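Single-stranded DNA-binding protein WHY1, chloroplastic (PDB 4KOO) binds single-stranded DNA in chloroplasts and nucleus, guarding the plastid genome against illegitimate recombination and modulating telomere length. Local coordinates at residues I75-S80 with E85-F90; L107-L112 with S116-N121. All blocks are in the same frame, centred on the assembly; numbering follows the deposited sequence.

Interaction 1: I75-S80 with E85-F90; sequences IGTLVS and ESCEFF
Thr77 meets the ring edge of Phe89, the two side chains coming from opposite directions out of helix 72-79 and strand 87-91. Its CB lies at that edge, in the ring plane, while the methyl CG2 reaches CZ of Phe89 obliquely at 3.8 Å. That methyl stands anti to the backbone N (the hydroxyl's chi1 is -66°), which turns it to the strand, where it also meets CB of Cys87 at 4.0 Å. Leu78 closes the buried flank: its CD2 rests on SG of Cys87 at 3.8 Å, and its CG sits near the plane of the Phe89 ring, 4.2 Å from CZ. Behind this knot, Leu78 reaches Leu70 and Phe151, and Phe89 leans on Phe68, so the contact lies where the two sheets and helix 141-158 come together.

The other end is looser. Helix 75-79 and strand 87-90 run antiparallel at 172°, their axes 9.9 Å apart at closest approach, and at the turn joining them Ser80 O comes no nearer to OE1 of Glu85 than 4.5 Å. Here polar groups find partners of their own: Ser80 OG donates to Gly76 O (2.7 Å) in the last helical turn, whereas Glu85 OE1 accepts from Gly82 N and forms a salt bridge with Arg141 of the second subunit, whose NH2 also bonds to Ser80 O. Between the two segments the grip is purely van der Waals, resting on two methyls, a sulfur and a phenyl ring; the directional bonds near Ser80 and Glu85 serve the helix end, the turn and the subunit interface.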
loop_
_atom_site.group_PDB
_atom_site.type_symbol
_atom_site.label_atom_id
_atom_site.label_comp_id
_atom_site.label_asym_id
_atom_site.label_seq_id
_atom_site.Cartn_x
_atom_site.Cartn_y
_atom_site.Cartn_z
ATOM N N ILE A 75 10.688 -10.211 -8.608
ATOM C CA ILE A 75 9.413 -9.537 -8.383
ATOM C C ILE A 75 9.520 -8.046 -8.760
ATOM O O ILE A 75 8.596 -7.468 -9.319
ATOM C CB ILE A 75 8.954 -9.727 -6.935
ATOM C CG1 ILE A 75 8.706 -11.203 -6.647
ATOM C CG2 ILE A 75 7.725 -8.923 -6.666
ATOM C CD1 ILE A 75 8.782 -11.509 -5.154
ATOM N N GLY A 76 10.659 -7.441 -8.488
ATOM C CA GLY A 76 10.931 -6.097 -8.923
ATOM C C GLY A 76 10.799 -5.922 -10.411
ATOM O O GLY A 76 10.217 -4.944 -10.887
ATOM N N THR A 77 11.324 -6.881 -11.175
ATOM C CA THR A 77 11.149 -6.869 -12.610
ATOM C C THR A 77 9.688 -6.887 -12.978
ATOM O O THR A 77 9.249 -6.109 -13.828
ATOM C CB THR A 77 11.847 -8.093 -13.266
ATOM O OG1 THR A 77 13.262 -7.987 -13.098
ATOM C CG2 THR A 77 11.480 -8.239 -14.707
ATOM N N LEU A 78 8.930 -7.786 -12.350
ATOM C CA LEU A 78 7.526 -7.981 -12.685
ATOM C C LEU A 78 6.670 -6.757 -12.358
ATOM O O LEU A 78 5.805 -6.325 -13.162
ATOM C CB LEU A 78 6.989 -9.239 -11.973
ATOM C CG LEU A 78 7.449 -10.565 -12.574
ATOM C CD1 LEU A 78 7.174 -11.781 -11.706
ATOM C CD2 LEU A 78 6.810 -10.749 -13.923
ATOM N N VAL A 79 6.899 -6.175 -11.194
ATOM C CA VAL A 79 6.102 -5.014 -10.819
ATOM C C VAL A 79 6.448 -3.742 -11.644
ATOM O O VAL A 79 5.678 -2.795 -11.671
ATOM C CB VAL A 79 6.081 -4.755 -9.324
ATOM C CG1 VAL A 79 5.541 -5.963 -8.565
ATOM C CG2 VAL A 79 7.442 -4.361 -8.759
ATOM N N SER A 80 7.594 -3.719 -12.281
ATOM C CA SER A 80 8.019 -2.524 -13.005
ATOM C C SER A 80 7.907 -2.680 -14.510
ATOM O O SER A 80 8.325 -1.791 -15.249
ATOM C CB SER A 80 9.434 -2.062 -12.601
ATOM O OG SER A 80 10.419 -3.030 -12.832
ATOM N N GLU A 85 5.358 -5.238 -21.950
ATOM C CA GLU A 85 6.746 -5.660 -21.941
ATOM C C GLU A 85 6.909 -7.147 -21.601
ATOM O O GLU A 85 6.253 -7.661 -20.703
ATOM C CB GLU A 85 7.541 -4.789 -20.942
ATOM C CG GLU A 85 9.042 -5.028 -20.957
ATOM C CD GLU A 85 9.802 -4.123 -20.050
ATOM O OE1 GLU A 85 9.146 -3.307 -19.368
ATOM O OE2 GLU A 85 11.063 -4.261 -19.967
ATOM N N SER A 86 7.823 -7.820 -22.292
ATOM C CA SER A 86 8.140 -9.208 -21.989
ATOM C C SER A 86 9.279 -9.327 -20.985
ATOM O O SER A 86 10.093 -8.415 -20.820
ATOM C CB SER A 86 8.507 -9.956 -23.273
ATOM O OG SER A 86 7.425 -9.892 -24.198
ATOM N N CYS A 87 9.319 -10.445 -20.284
ATOM C CA CYS A 87 10.483 -10.733 -19.461
ATOM C C CYS A 87 10.722 -12.238 -19.407
ATOM O O CYS A 87 9.863 -13.059 -19.754
ATOM C CB CYS A 87 10.412 -10.112 -18.066
ATOM S SG CYS A 87 9.137 -10.699 -16.966
ATOM N N GLU A 88 11.923 -12.576 -18.992
ATOM C CA GLU A 88 12.362 -13.948 -19.006
ATOM C C GLU A 88 13.392 -14.108 -17.896
ATOM O O GLU A 88 14.241 -13.219 -17.725
ATOM C CB GLU A 88 12.969 -14.219 -20.374
ATOM C CG GLU A 88 13.275 -15.652 -20.639
ATOM C CD GLU A 88 13.693 -15.867 -22.082
ATOM O OE1 GLU A 88 14.295 -14.938 -22.681
ATOM O OE2 GLU A 88 13.394 -16.955 -22.598
ATOM N N PHE A 89 13.289 -15.197 -17.135
ATOM C CA PHE A 89 14.198 -15.492 -16.061
ATOM C C PHE A 89 14.803 -16.876 -16.211
ATOM O O PHE A 89 14.105 -17.846 -16.580
ATOM C CB PHE A 89 13.471 -15.480 -14.735
ATOM C CG PHE A 89 12.680 -14.218 -14.474
ATOM C CD1 PHE A 89 13.310 -13.053 -14.127
ATOM C CD2 PHE A 89 11.308 -14.225 -14.576
ATOM C CE1 PHE A 89 12.565 -11.878 -13.875
ATOM C CE2 PHE A 89 10.561 -13.066 -14.310
ATOM C CZ PHE A 89 11.208 -11.910 -13.937
ATOM N N PHE A 90 16.095 -16.950 -15.908
ATOM C CA PHE A 90 16.883 -18.180 -16.075
ATOM C C PHE A 90 17.437 -18.636 -14.747
ATOM O O PHE A 90 18.175 -17.899 -14.110
ATOM C CB PHE A 90 18.057 -17.918 -17.060
ATOM C CG PHE A 90 17.635 -17.319 -18.343
ATOM C CD1 PHE A 90 17.246 -18.121 -19.416
ATOM C CD2 PHE A 90 17.627 -15.942 -18.511
ATOM C CE1 PHE A 90 16.851 -17.563 -20.605
ATOM C CE2 PHE A 90 17.223 -15.381 -19.709
ATOM C CZ PHE A 90 16.831 -16.184 -20.755
#

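Interaction 2: L107-L112 with S116-N121; sequences LKVEPL and SGHFFN
Lys108 and Asn121 pair through both of their backbone groups, with N of Lys108 2.9 Å from O of Asn121 and the return bond from Asn121 N to Lys108 O equally short. Glu110 and Phe119 repeat the pattern two residues on, and Leu112 N adds a last bond to Gly117 O, nearly straight at the hydrogen (177°) but with the donor well above the carbonyl plane. Between these pairs, CA-H...O contacts fill in, such as Val109 CA to Phe119 O at 3.4 Å.

This ladder is the closed end of the antiparallel hairpin formed by strands 103-111 and 118-126, the two inner strands of the second four-stranded sheet of the Whirly domain.

Apolar and CH-pi contacts divide between its faces. On the buried one, Val109 and Phe120 point the same way, and CG2 of Val109 sits 4.0 Å from the centroid of the Phe120 ring, only 4° off the normal; Phe51, Phe144 and Leu147 pack round that phenyl. At the hairpin end, CA of Pro111 covers one face of the His118 imidazole, offset toward the rim, and the same imidazole stacks with Phe144.

Opposite Val109 and Phe120, the Phe119 ring lies beside Glu110, whose CB touches CE2 of Phe119 at 3.8 Å. CG of Phe119 is wedged between its backbone N and carbonyl carbon (chi1 72°), swinging the phenyl back across the neighbouring strand. Leu112 CD2 meets the ring edge, 4.0 Å from CD2 of Phe119, and Tyr136 stacks on the ring. Replacing this phenylalanine with an alanine would probably leave Tyr136 without its stacking partner and the stem of Glu110 less covered. On the same face, Lys108 has a long, weak ion pair with Glu88.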
loop_
_atom_site.group_PDB
_atom_site.type_symbol
_atom_site.label_atom_id
_atom_site.label_comp_id
_atom_site.label_asym_id
_atom_site.label_seq_id
_atom_site.Cartn_x
_atom_site.Cartn_y
_atom_site.Cartn_z
ATOM N N LEU A 107 11.604 -19.228 -17.012
ATOM C CA LEU A 107 10.251 -18.663 -16.907
ATOM C C LEU A 107 10.123 -17.454 -17.833
ATOM O O LEU A 107 10.924 -16.514 -17.748
ATOM C CB LEU A 107 9.958 -18.214 -15.478
ATOM C CG LEU A 107 8.562 -17.627 -15.240
ATOM C CD1 LEU A 107 7.481 -18.684 -15.442
ATOM C CD2 LEU A 107 8.433 -17.012 -13.841
ATOM N N LYS A 108 9.140 -17.516 -18.728
ATOM C CA LYS A 108 8.754 -16.436 -19.601
ATOM C C LYS A 108 7.419 -15.897 -19.166
ATOM O O LYS A 108 6.496 -16.661 -18.871
ATOM C CB LYS A 108 8.609 -16.929 -21.037
ATOM C CG LYS A 108 9.914 -17.344 -21.668
ATOM C CD LYS A 108 9.694 -17.674 -23.154
ATOM C CE LYS A 108 11.018 -17.882 -23.880
ATOM N NZ LYS A 108 10.769 -18.224 -25.305
ATOM N N VAL A 109 7.342 -14.577 -19.130
ATOM C CA VAL A 109 6.109 -13.856 -18.828
ATOM C C VAL A 109 5.954 -12.832 -19.947
ATOM O O VAL A 109 6.805 -11.976 -20.133
ATOM C CB VAL A 109 6.149 -13.150 -17.457
ATOM C CG1 VAL A 109 4.868 -12.416 -17.211
ATOM C CG2 VAL A 109 6.372 -14.147 -16.323
ATOM N N GLU A 110 4.880 -12.938 -20.722
ATOM C CA GLU A 110 4.717 -12.084 -21.895
ATOM C C GLU A 110 3.254 -11.799 -22.123
ATOM O O GLU A 110 2.405 -12.604 -21.767
ATOM C CB GLU A 110 5.233 -12.776 -23.156
ATOM C CG GLU A 110 6.678 -13.180 -23.068
ATOM C CD GLU A 110 7.214 -13.755 -24.360
ATOM O OE1 GLU A 110 6.548 -13.622 -25.414
ATOM O OE2 GLU A 110 8.317 -14.340 -24.305
ATOM N N PRO A 111 2.969 -10.674 -22.779
ATOM C CA PRO A 111 1.588 -10.407 -23.186
ATOM C C PRO A 111 1.119 -11.441 -24.189
ATOM O O PRO A 111 1.906 -12.005 -24.947
ATOM C CB PRO A 111 1.657 -9.006 -23.815
ATOM C CG PRO A 111 3.050 -8.787 -24.192
ATOM C CD PRO A 111 3.888 -9.590 -23.190
ATOM N N LEU A 112 -0.177 -11.722 -24.151
ATOM C CA LEU A 112 -0.796 -12.571 -25.138
ATOM C C LEU A 112 -0.872 -11.856 -26.473
ATOM O O LEU A 112 -1.085 -10.631 -26.541
ATOM C CB LEU A 112 -2.213 -12.967 -24.708
ATOM C CG LEU A 112 -2.299 -13.962 -23.554
ATOM C CD1 LEU A 112 -3.732 -14.111 -23.046
ATOM C CD2 LEU A 112 -1.755 -15.324 -23.959
ATOM N N SER A 116 -5.338 -8.774 -24.190
ATOM C CA SER A 116 -4.966 -7.986 -23.040
ATOM C C SER A 116 -4.419 -8.839 -21.898
ATOM O O SER A 116 -3.969 -8.281 -20.893
ATOM C CB SER A 116 -6.171 -7.202 -22.566
ATOM O OG SER A 116 -7.200 -8.114 -22.265
ATOM N N GLY A 117 -4.430 -10.162 -22.042
ATOM C CA GLY A 117 -3.896 -11.022 -21.008
ATOM C C GLY A 117 -2.403 -11.264 -21.165
ATOM O O GLY A 117 -1.725 -10.597 -21.945
ATOM N N HIS A 118 -1.894 -12.192 -20.378
ATOM C CA HIS A 118 -0.477 -12.562 -20.379
ATOM C C HIS A 118 -0.446 -14.066 -20.367
ATOM O O HIS A 118 -1.462 -14.712 -20.122
ATOM C CB HIS A 118 0.244 -12.056 -19.125
ATOM C CG HIS A 118 0.718 -10.643 -19.208
ATOM N ND1 HIS A 118 -0.141 -9.571 -19.181
ATOM C CD2 HIS A 118 1.960 -10.124 -19.385
ATOM C CE1 HIS A 118 0.550 -8.447 -19.294
ATOM N NE2 HIS A 118 1.829 -8.753 -19.420
ATOM N N PHE A 119 0.722 -14.631 -20.641
ATOM C CA PHE A 119 0.979 -16.008 -20.274
ATOM C C PHE A 119 2.218 -16.134 -19.409
ATOM O O PHE A 119 3.111 -15.289 -19.447
ATOM C CB PHE A 119 1.040 -16.906 -21.495
ATOM C CG PHE A 119 2.268 -16.729 -22.348
ATOM C CD1 PHE A 119 3.460 -17.367 -22.033
ATOM C CD2 PHE A 119 2.214 -15.954 -23.499
ATOM C CE1 PHE A 119 4.582 -17.210 -22.858
ATOM C CE2 PHE A 119 3.317 -15.798 -24.311
ATOM C CZ PHE A 119 4.500 -16.434 -23.997
ATOM N N PHE A 120 2.247 -17.198 -18.610
ATOM C CA PHE A 120 3.452 -17.668 -17.959
ATOM C C PHE A 120 3.821 -19.000 -18.628
ATOM O O PHE A 120 2.977 -19.878 -18.827
ATOM C CB PHE A 120 3.230 -17.974 -16.490
ATOM C CG PHE A 120 3.159 -16.773 -15.592
ATOM C CD1 PHE A 120 2.395 -15.681 -15.917
ATOM C CD2 PHE A 120 3.856 -16.759 -14.393
ATOM C CE1 PHE A 120 2.344 -14.581 -15.065
ATOM C CE2 PHE A 120 3.806 -15.665 -13.537
ATOM C CZ PHE A 120 3.046 -14.582 -13.875
ATOM N N ASN A 121 5.080 -19.150 -18.981
ATOM C CA ASN A 121 5.534 -20.436 -19.498
ATOM C C ASN A 121 6.761 -20.863 -18.730
ATOM O O ASN A 121 7.730 -20.087 -18.652
ATOM C CB ASN A 121 5.868 -20.301 -20.970
ATOM C CG ASN A 121 6.138 -21.642 -21.627
ATOM O OD1 ASN A 121 5.208 -22.361 -21.983
ATOM N ND2 ASN A 121 7.414 -22.010 -21.726
#

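Interactions 1 and 2 meet in one sheet, where strands 87-91 and 103-111 are neighbours: Phe89 N lies 2.8 Å from Leu107 O, and Cys87 N 2.9 Å from Val109 O, both probable hydrogen bonds. Interaction 1 attaches a helix to an edge strand of that sheet within the chain, burying 198 Å² through side chains; interaction 2 joins two inner strands, burying 630 Å² with a backbone ladder. Each has a buried side, Leu78 and Phe89 in the first, Leu107, Val109, His118 and Phe120 in the second. Nearer the surface, Ser80 and Glu85 reach the second subunit, whereas no other chain of the tetramer touches interaction 2, whose Glu110 and Phe119 face is partly exposed.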